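Local coordinates for Acarbose/maltose binding protein GacH (Streptomyces glaucescens, PDB 3K01) that binds acarbose and an acarbose homolog as the solute receptor of an ABC transporter, and probably also maltose, at residues G241-K253 and N259-F273. Numbering follows the deposited sequence.
Sequences GWNNMQNAFKSGK and NGPWAIEDVKAGARF
The carboxylate of Asp266 is gripped by two side chains one helical turn apart, Gln246 and Lys250. Gln246 NE2 gives a nearly straight hydrogen bond (2.8 Å, 173°) to Asp266 OD2, reaching it on the anti side and in its own amide plane. Lys250 NZ forms a salt bridge with Asp266 OD1 (2.8 Å), coming from above the carboxylate plane. The lysine bends at chi3 (67°), which lays CE close over Gly270 CA (3.5 Å). A water accepting from Trp242 NE1 bonds weakly to Asp266 OD2.

Toward the start of helix 241-251, CG of Gln246 lies over one face of the Trp242 ring, toward its rim, while Asn259 OD1 meets the ring edge at CZ3 (3.3 Å), the amide standing almost perpendicular to the indole. Trp242 CH2 also touches Trp262 CD1 and the methyl of Ala263.

At the other end, the Phe249 and Phe273 rings are nearly parallel but slid apart, with Phe249 CE2 on Phe273 CZ (3.4 Å); Val267 CG1 packs at the Phe249 edge. The helix ends in a Schellman motif at Gly252, and its last turn is joined to the Gly270-Phe273 type I turn by Arg272: its N bonds to Lys250 O (3.1 Å), its NE to Ser251 O (2.8 Å).

The axes of helices 241-251 and 264-268 approach to 10.0 Å and cross at -46°. Strand 254-259 joins them into a helix-strand-helix unit of the bacterial solute-binding protein fold, pairing with strands 180-183 and 132-148; its Met257 packs against Phe249 and Val267, and helix 351-360 covers Ile264.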
loop_
_atom_site.group_PDB
_atom_site.type_symbol
_atom_site.label_atom_id
_atom_site.label_comp_id
_atom_site.label_asym_id
_atom_site.label_seq_id
_atom_site.Cartn_x
_atom_site.Cartn_y
_atom_site.Cartn_z
ATOM N N GLY A 241 3.447 5.835 17.554
ATOM C CA GLY A 241 3.767 6.712 16.421
ATOM C C GLY A 241 2.584 7.152 15.619
ATOM O O GLY A 241 2.597 8.282 15.106
ATOM N N TRP A 242 1.575 6.301 15.456
ATOM C CA TRP A 242 0.388 6.717 14.708
ATOM C C TRP A 242 -0.285 7.925 15.392
ATOM O O TRP A 242 -0.534 8.981 14.775
ATOM C CB TRP A 242 -0.606 5.552 14.561
ATOM C CG TRP A 242 -1.848 6.025 13.918
ATOM C CD1 TRP A 242 -3.037 6.322 14.525
ATOM C CD2 TRP A 242 -1.986 6.358 12.553
ATOM N NE1 TRP A 242 -3.922 6.815 13.592
ATOM C CE2 TRP A 242 -3.294 6.838 12.376
ATOM C CE3 TRP A 242 -1.114 6.287 11.447
ATOM C CZ2 TRP A 242 -3.777 7.239 11.104
ATOM C CZ3 TRP A 242 -1.592 6.682 10.212
ATOM C CH2 TRP A 242 -2.911 7.144 10.060
ATOM N N ASN A 243 -0.607 7.791 16.669
ATOM C CA ASN A 243 -1.262 8.889 17.368
ATOM C C ASN A 243 -0.370 10.083 17.467
ATOM O O ASN A 243 -0.820 11.222 17.310
ATOM C CB ASN A 243 -1.731 8.466 18.758
ATOM C CG ASN A 243 -2.912 7.538 18.728
ATOM O OD1 ASN A 243 -2.924 6.515 19.426
ATOM N ND2 ASN A 243 -3.916 7.884 17.964
ATOM N N ASN A 244 0.908 9.873 17.730
ATOM C CA ASN A 244 1.802 11.009 17.846
ATOM C C ASN A 244 1.888 11.778 16.515
ATOM O O ASN A 244 1.883 13.015 16.487
ATOM C CB ASN A 244 3.209 10.567 18.305
ATOM C CG ASN A 244 3.299 10.308 19.802
ATOM O OD1 ASN A 244 3.916 9.320 20.249
ATOM N ND2 ASN A 244 2.710 11.166 20.577
ATOM N N MET A 245 1.972 11.049 15.416
ATOM C CA MET A 245 2.053 11.681 14.114
ATOM C C MET A 245 0.764 12.436 13.784
ATOM O O MET A 245 0.823 13.609 13.416
ATOM C CB MET A 245 2.287 10.612 13.062
ATOM C CG MET A 245 2.348 11.172 11.668
ATOM S SD MET A 245 3.023 10.047 10.456
ATOM C CE MET A 245 1.856 8.701 10.626
ATOM N N GLN A 246 -0.376 11.781 13.939
ATOM C CA GLN A 246 -1.660 12.442 13.661
ATOM C C GLN A 246 -1.860 13.658 14.546
ATOM O O GLN A 246 -2.253 14.717 14.062
ATOM C CB GLN A 246 -2.840 11.474 13.830
ATOM C CG GLN A 246 -2.857 10.325 12.815
ATOM C CD GLN A 246 -2.947 10.834 11.407
ATOM O OE1 GLN A 246 -1.946 10.918 10.685
ATOM N NE2 GLN A 246 -4.148 11.208 11.007
ATOM N N ASN A 247 -1.531 13.553 15.829
ATOM C CA ASN A 247 -1.734 14.687 16.720
ATOM C C ASN A 247 -0.818 15.836 16.327
ATOM O O ASN A 247 -1.219 17.011 16.363
ATOM C CB ASN A 247 -1.475 14.300 18.189
ATOM C CG ASN A 247 -2.513 13.328 18.735
ATOM O OD1 ASN A 247 -3.585 13.177 18.187
ATOM N ND2 ASN A 247 -2.156 12.638 19.806
ATOM N N ALA A 248 0.426 15.520 15.970
ATOM C CA ALA A 248 1.384 16.557 15.584
ATOM C C ALA A 248 0.915 17.269 14.323
ATOM O O ALA A 248 1.025 18.520 14.223
ATOM C CB ALA A 248 2.781 15.966 15.373
ATOM N N PHE A 249 0.437 16.516 13.343
ATOM C CA PHE A 249 0.061 17.145 12.092
ATOM C C PHE A 249 -1.266 17.904 12.232
ATOM O O PHE A 249 -1.412 19.027 11.718
ATOM C CB PHE A 249 -0.025 16.101 10.979
ATOM C CG PHE A 249 -0.312 16.672 9.634
ATOM C CD1 PHE A 249 0.709 17.269 8.910
ATOM C CD2 PHE A 249 -1.591 16.688 9.122
ATOM C CE1 PHE A 249 0.453 17.798 7.643
ATOM C CE2 PHE A 249 -1.840 17.245 7.848
ATOM C CZ PHE A 249 -0.818 17.804 7.116
ATOM N N LYS A 250 -2.245 17.300 12.891
ATOM C CA LYS A 250 -3.547 17.961 13.080
ATOM C C LYS A 250 -3.462 19.253 13.857
ATOM O O LYS A 250 -4.263 20.192 13.616
ATOM C CB LYS A 250 -4.521 17.015 13.764
ATOM C CG LYS A 250 -4.994 15.892 12.798
ATOM C CD LYS A 250 -5.627 14.711 13.517
ATOM C CE LYS A 250 -6.937 15.063 14.190
ATOM N NZ LYS A 250 -7.501 13.870 14.888
ATOM N N SER A 251 -2.517 19.317 14.780
ATOM C CA SER A 251 -2.360 20.490 15.632
ATOM C C SER A 251 -1.403 21.536 15.069
ATOM O O SER A 251 -1.333 22.648 15.594
ATOM C CB SER A 251 -1.832 20.074 17.000
ATOM O OG SER A 251 -0.496 19.611 16.897
ATOM N N GLY A 252 -0.641 21.216 14.024
ATOM C CA GLY A 252 0.345 22.161 13.518
ATOM C C GLY A 252 1.658 22.171 14.267
ATOM O O GLY A 252 2.506 23.025 14.011
ATOM N N LYS A 253 1.882 21.215 15.163
ATOM C CA LYS A 253 3.211 21.041 15.732
ATOM C C LYS A 253 4.236 20.763 14.617
ATOM O O LYS A 253 5.397 21.174 14.687
ATOM C CB LYS A 253 3.191 19.905 16.743
ATOM C CG LYS A 253 4.499 19.727 17.467
ATOM C CD LYS A 253 4.363 18.659 18.533
ATOM C CE LYS A 253 5.647 18.572 19.335
ATOM N NZ LYS A 253 5.555 17.583 20.435
ATOM N N ASN A 259 1.908 9.881 4.860
ATOM C CA ASN A 259 0.770 9.071 5.268
ATOM C C ASN A 259 0.004 8.591 4.061
ATOM O O ASN A 259 0.362 8.937 2.916
ATOM C CB ASN A 259 -0.119 9.855 6.248
ATOM C CG ASN A 259 -0.671 8.981 7.342
ATOM O OD1 ASN A 259 -0.933 7.788 7.137
ATOM N ND2 ASN A 259 -0.822 9.554 8.535
ATOM N N GLY A 260 -1.033 7.793 4.298
ATOM C CA GLY A 260 -1.808 7.228 3.201
ATOM C C GLY A 260 -3.243 7.694 3.211
ATOM O O GLY A 260 -3.669 8.469 4.065
ATOM N N PRO A 261 -4.038 7.217 2.245
ATOM C CA PRO A 261 -5.440 7.635 2.108
ATOM C C PRO A 261 -6.253 7.396 3.374
ATOM O O PRO A 261 -7.187 8.155 3.660
ATOM C CB PRO A 261 -5.952 6.760 0.949
ATOM C CG PRO A 261 -4.676 6.518 0.131
ATOM C CD PRO A 261 -3.625 6.290 1.171
ATOM N N TRP A 262 -5.894 6.371 4.139
ATOM C CA TRP A 262 -6.592 6.020 5.366
ATOM C C TRP A 262 -6.522 7.127 6.423
ATOM O O TRP A 262 -7.265 7.082 7.410
ATOM C CB TRP A 262 -6.024 4.707 5.957
ATOM C CG TRP A 262 -4.560 4.773 6.138
ATOM C CD1 TRP A 262 -3.894 5.314 7.202
ATOM C CD2 TRP A 262 -3.556 4.325 5.222
ATOM N NE1 TRP A 262 -2.536 5.235 7.005
ATOM C CE2 TRP A 262 -2.304 4.619 5.797
ATOM C CE3 TRP A 262 -3.592 3.702 3.971
ATOM C CZ2 TRP A 262 -1.085 4.319 5.160
ATOM C CZ3 TRP A 262 -2.368 3.382 3.337
ATOM C CH2 TRP A 262 -1.136 3.712 3.928
ATOM N N ALA A 263 -5.636 8.104 6.246
ATOM C CA ALA A 263 -5.477 9.214 7.212
ATOM C C ALA A 263 -6.323 10.446 6.924
ATOM O O ALA A 263 -6.398 11.351 7.761
ATOM C CB ALA A 263 -4.027 9.628 7.313
ATOM N N ILE A 264 -6.857 10.547 5.710
ATOM C CA ILE A 264 -7.503 11.785 5.244
ATOM C C ILE A 264 -8.666 12.225 6.128
ATOM O O ILE A 264 -8.729 13.391 6.508
ATOM C CB ILE A 264 -7.921 11.643 3.767
ATOM C CG1 ILE A 264 -6.682 11.579 2.848
ATOM C CG2 ILE A 264 -8.860 12.780 3.359
ATOM C CD1 ILE A 264 -5.934 12.873 2.685
ATOM N N GLU A 265 -9.569 11.319 6.450
ATOM C CA GLU A 265 -10.717 11.738 7.249
ATOM C C GLU A 265 -10.292 12.203 8.639
ATOM O O GLU A 265 -10.800 13.214 9.148
ATOM C CB GLU A 265 -11.785 10.644 7.293
ATOM C CG GLU A 265 -12.470 10.474 5.932
ATOM C CD GLU A 265 -13.126 11.760 5.437
ATOM O OE1 GLU A 265 -13.909 12.351 6.208
ATOM O OE2 GLU A 265 -12.850 12.208 4.297
ATOM N N ASP A 266 -9.346 11.503 9.260
ATOM C CA ASP A 266 -8.866 11.940 10.553
ATOM C C ASP A 266 -8.222 13.330 10.468
ATOM O O ASP A 266 -8.425 14.179 11.347
ATOM C CB ASP A 266 -7.894 10.902 11.132
ATOM C CG ASP A 266 -7.469 11.228 12.556
ATOM O OD1 ASP A 266 -8.314 11.601 13.392
ATOM O OD2 ASP A 266 -6.263 11.127 12.853
ATOM N N VAL A 267 -7.445 13.580 9.417
ATOM C CA VAL A 267 -6.800 14.886 9.272
ATOM C C VAL A 267 -7.864 15.972 9.183
ATOM O O VAL A 267 -7.735 17.051 9.771
ATOM C CB VAL A 267 -5.853 14.934 8.043
ATOM C CG1 VAL A 267 -5.498 16.391 7.701
ATOM C CG2 VAL A 267 -4.619 14.068 8.320
ATOM N N LYS A 268 -8.922 15.700 8.425
ATOM C CA LYS A 268 -9.991 16.689 8.248
ATOM C C LYS A 268 -10.733 17.005 9.537
ATOM O O LYS A 268 -11.423 18.026 9.618
ATOM C CB LYS A 268 -10.979 16.213 7.198
ATOM C CG LYS A 268 -10.526 16.218 5.783
ATOM C CD LYS A 268 -11.783 15.805 5.049
ATOM C CE LYS A 268 -11.602 15.508 3.639
ATOM N NZ LYS A 268 -12.911 14.898 3.253
ATOM N N ALA A 269 -10.595 16.160 10.546
ATOM C CA ALA A 269 -11.163 16.436 11.870
ATOM C C ALA A 269 -10.211 17.245 12.754
ATOM O O ALA A 269 -10.514 17.562 13.895
ATOM C CB ALA A 269 -11.529 15.114 12.552
ATOM N N GLY A 270 -9.026 17.563 12.241
ATOM C CA GLY A 270 -7.985 18.243 13.012
ATOM C C GLY A 270 -8.200 19.730 13.142
ATOM O O GLY A 270 -8.818 20.365 12.264
ATOM N N ALA A 271 -7.641 20.305 14.193
ATOM C CA ALA A 271 -7.916 21.691 14.506
ATOM C C ALA A 271 -7.406 22.654 13.450
ATOM O O ALA A 271 -7.970 23.738 13.291
ATOM C CB ALA A 271 -7.347 22.055 15.854
ATOM N N ARG A 272 -6.366 22.281 12.703
ATOM C CA ARG A 272 -5.867 23.179 11.662
ATOM C C ARG A 272 -6.466 22.904 10.295
ATOM O O ARG A 272 -6.081 23.547 9.313
ATOM C CB ARG A 272 -4.343 23.179 11.660
ATOM C CG ARG A 272 -3.819 24.090 12.801
ATOM C CD ARG A 272 -2.371 24.129 12.770
ATOM N NE ARG A 272 -1.877 24.854 13.918
ATOM C CZ ARG A 272 -1.500 26.112 13.856
ATOM N NH1 ARG A 272 -1.607 26.786 12.712
ATOM N NH2 ARG A 272 -1.045 26.725 14.946
ATOM N N PHE A 273 -7.451 22.004 10.235
ATOM C CA PHE A 273 -8.067 21.595 8.965
ATOM C C PHE A 273 -9.587 21.695 8.915
ATOM O O PHE A 273 -10.231 20.986 8.137
ATOM C CB PHE A 273 -7.554 20.195 8.548
ATOM C CG PHE A 273 -6.062 20.164 8.423
ATOM C CD1 PHE A 273 -5.442 20.608 7.259
ATOM C CD2 PHE A 273 -5.263 19.822 9.515
ATOM C CE1 PHE A 273 -4.069 20.654 7.128
ATOM C CE2 PHE A 273 -3.866 19.881 9.396
ATOM C CZ PHE A 273 -3.276 20.310 8.202
HETATM O O HOH W 1 -6.659 7.848 13.427
#